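Local coordinates for protein branched-chain amino acid aminotransferase (Thermoproteus uzoniensis, PDB 5CE8) that probably transfers the amino group of leucine, isoleucine and valine to 2-oxoglutarate, using pyridoxal 5'-phosphate as cofactor, at residues 192-195 against 201-204. Residues are numbered along the deposited sequence; the frame is centred on the assembly and turned at random.
With PLP (pyridoxal-5'-phosphate), chain D.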
ATOM      1  N   GLY A 192       8.329  -3.480  -0.296  1.00 18.10           N
ATOM      2  CA  GLY A 192       8.858  -4.826  -0.125  1.00 19.45           C
ATOM      3  C   GLY A 192      10.214  -5.134  -0.723  1.00 19.20           C
ATOM      4  O   GLY A 192      10.591  -6.262  -0.746  1.00 16.57           O
ATOM      5  N   LYS A 193      10.937  -4.104  -1.196  1.00 19.60           N
ATOM      6  CA  LYS A 193      12.210  -4.227  -1.869  1.00 20.99           C
ATOM      7  C   LYS A 193      13.274  -3.961  -0.830  1.00 23.18           C
ATOM      8  O   LYS A 193      13.062  -3.064   0.003  1.00 20.81           O
ATOM      9  CB  LYS A 193      12.464  -3.192  -2.922  1.00 22.36           C
ATOM     10  CG  LYS A 193      11.421  -3.027  -3.999  1.00 26.17           C
ATOM     11  CD  LYS A 193      11.062  -4.330  -4.736  1.00 28.64           C
ATOM     12  CE  LYS A 193       9.940  -3.995  -5.742  1.00 26.52           C
ATOM     13  NZ  LYS A 193       8.652  -3.812  -4.995  1.00 24.71           N
ATOM     14  N   VAL A 194      14.386  -4.711  -0.908  1.00 26.55           N
ATOM     15  CA  VAL A 194      15.588  -4.499  -0.009  1.00 22.34           C
ATOM     16  C   VAL A 194      16.116  -3.072  -0.200  1.00 21.43           C
ATOM     17  O   VAL A 194      16.383  -2.612  -1.322  1.00 22.08           O
ATOM     18  CB  VAL A 194      16.701  -5.537  -0.357  1.00 23.67           C
ATOM     19  CG1 VAL A 194      18.037  -5.313   0.416  1.00 23.22           C
ATOM     20  CG2 VAL A 194      16.241  -6.931  -0.073  1.00 22.49           C
ATOM     21  N   VAL A 195      16.347  -2.336   0.872  1.00 20.70           N
ATOM     22  CA  VAL A 195      16.965  -1.049   0.675  1.00 22.67           C
ATOM     23  C   VAL A 195      18.273  -0.745   1.451  1.00 18.20           C
ATOM     24  O   VAL A 195      19.161  -0.117   0.894  1.00 24.63           O
ATOM     25  CB  VAL A 195      15.983   0.108   0.801  1.00 21.40           C
ATOM     26  CG1 VAL A 195      15.108   0.163  -0.425  1.00 27.45           C
ATOM     27  CG2 VAL A 195      15.123  -0.002   2.043  1.00 24.28           C
ATOM     28  N   ASN A 201      24.620   0.987   3.073  1.00 20.46           N
ATOM     29  CA  ASN A 201      23.971   0.681   1.768  1.00 20.55           C
ATOM     30  C   ASN A 201      24.351  -0.748   1.475  1.00 22.26           C
ATOM     31  O   ASN A 201      25.259  -1.329   2.120  1.00 21.56           O
ATOM     32  CB  ASN A 201      24.379   1.569   0.632  1.00 20.11           C
ATOM     33  CG  ASN A 201      23.908   3.032   0.821  1.00 19.66           C
ATOM     34  OD1 ASN A 201      24.707   3.887   0.928  1.00 20.36           O
ATOM     35  ND2 ASN A 201      22.621   3.266   0.908  1.00 22.25           N
ATOM     36  N   ILE A 202      23.597  -1.339   0.581  1.00 19.45           N
ATOM     37  CA  ILE A 202      23.715  -2.790   0.255  1.00 22.49           C
ATOM     38  C   ILE A 202      23.988  -2.948  -1.241  1.00 20.37           C
ATOM     39  O   ILE A 202      23.410  -2.220  -2.080  1.00 19.58           O
ATOM     40  CB  ILE A 202      22.395  -3.560   0.492  1.00 24.90           C
ATOM     41  CG1 ILE A 202      21.885  -3.279   1.876  1.00 32.16           C
ATOM     42  CG2 ILE A 202      22.556  -5.092   0.357  1.00 27.90           C
ATOM     43  CD1 ILE A 202      20.583  -3.990   2.231  1.00 33.00           C
ATOM     44  N   PHE A 203      24.870  -3.917  -1.572  1.00 19.75           N
ATOM     45  CA  PHE A 203      25.176  -4.311  -2.935  1.00 19.18           C
ATOM     46  C   PHE A 203      25.059  -5.835  -3.094  1.00 19.99           C
ATOM     47  O   PHE A 203      25.509  -6.613  -2.246  1.00 17.32           O
ATOM     48  CB  PHE A 203      26.628  -3.882  -3.319  1.00 16.71           C
ATOM     49  CG  PHE A 203      26.787  -2.453  -3.678  1.00 20.37           C
ATOM     50  CD1 PHE A 203      27.008  -1.514  -2.691  1.00 20.15           C
ATOM     51  CD2 PHE A 203      26.952  -2.061  -4.996  1.00 21.75           C
ATOM     52  CE1 PHE A 203      27.204  -0.189  -2.966  1.00 20.47           C
ATOM     53  CE2 PHE A 203      27.174  -0.692  -5.274  1.00 23.49           C
ATOM     54  CZ  PHE A 203      27.283   0.235  -4.266  1.00 21.76           C
ATOM     55  N   ILE A 204      24.505  -6.312  -4.206  1.00 19.44           N
ATOM     56  CA  ILE A 204      24.689  -7.727  -4.463  1.00 20.91           C
ATOM     57  C   ILE A 204      25.504  -7.939  -5.736  1.00 19.71           C
ATOM     58  O   ILE A 204      25.551  -7.092  -6.530  1.00 14.36           O
ATOM     59  CB  ILE A 204      23.335  -8.469  -4.511  1.00 22.81           C
ATOM     60  CG1 ILE A 204      22.501  -7.983  -5.693  1.00 25.20           C
ATOM     61  CG2 ILE A 204      22.641  -8.330  -3.138  1.00 20.55           C
ATOM     62  CD1 ILE A 204      21.263  -8.834  -5.910  1.00 28.09           C
TER
HETATM   63  N1  PLP D 301      22.515   4.198   5.015  1.00 18.64           N
HETATM   64  C2  PLP D 301      21.966   4.993   5.928  1.00 23.58           C
HETATM   65  C2A PLP D 301      20.559   4.772   6.395  1.00 24.34           C
HETATM   66  C3  PLP D 301      22.746   6.041   6.573  1.00 24.45           C
HETATM   67  O3  PLP D 301      22.182   6.799   7.595  1.00 23.41           O
HETATM   68  C4  PLP D 301      24.157   6.232   6.137  1.00 23.64           C
HETATM   69  C4A PLP D 301      25.061   7.300   6.718  1.00 23.39           C
HETATM   70  C5  PLP D 301      24.637   5.296   5.081  1.00 24.16           C
HETATM   71  C6  PLP D 301      23.737   4.310   4.587  1.00 20.07           C
HETATM   72  C5A PLP D 301      26.039   5.260   4.541  1.00 22.10           C
HETATM   73  O4P PLP D 301      26.439   6.485   4.041  1.00 22.37           O
HETATM   74  P   PLP D 301      27.981   6.795   3.936  1.00 23.52           P
HETATM   75  O1P PLP D 301      28.645   6.674   5.351  1.00 24.84           O
HETATM   76  O2P PLP D 301      28.509   5.951   2.856  1.00 20.22           O
HETATM   77  O3P PLP D 301      28.143   8.249   3.592  1.00 19.84           O
HETATM   78  O   HOH W   1      21.572   0.700  -0.242  1.00 20.44           O
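Val195 and Ile202 bring the two backbones closest, with 7.0 Å from CA to CA, and a water rather than a direct backbone bond joins them. That water donates to Val195 O at 2.8 Å and accepts from the backbone N of Ile202 at 3.0 Å. Its third partner is Asn201 ND2, also 3.0 Å away, so the carbonyl of Val195, the backbone N-H of Ile202 and the side chain of Asn201, a PLP-pocket residue, meet at one water. Next to this bridge the side chains of Val194 and Ile202 cross at about a right angle. Val194 CG1, anti to its own backbone N (chi1 174°), meets Ile202 CD1 tightly at 3.4 Å. The extended end of Ile202 (chi2 -180°) carries CD1 toward the other strand, and Ile202 CD1 also lies 4.1 Å from Val195 C. Strands 194-197 and 201-206 belong to the mixed sheet of a class-IV aminotransferase but pair with different neighbours, Val195 with Met187 and Asn201 with Val258; the side chains of Val194 and Ile202 both rest on Ile186. The cofactor lies at the start of the second strand: Asn201 OD1 comes within 3.8 Å of PLP C6, a van der Waals approach. Besides the water, ND2 of Asn201 donates to Leu220 O, while its OD1 takes a weak hydrogen bond from Gly222 N, and these bonds probably limit the rotation of the side-chain amide; Gly222 directly precedes the cofactor-binding Ile223 and Thr224.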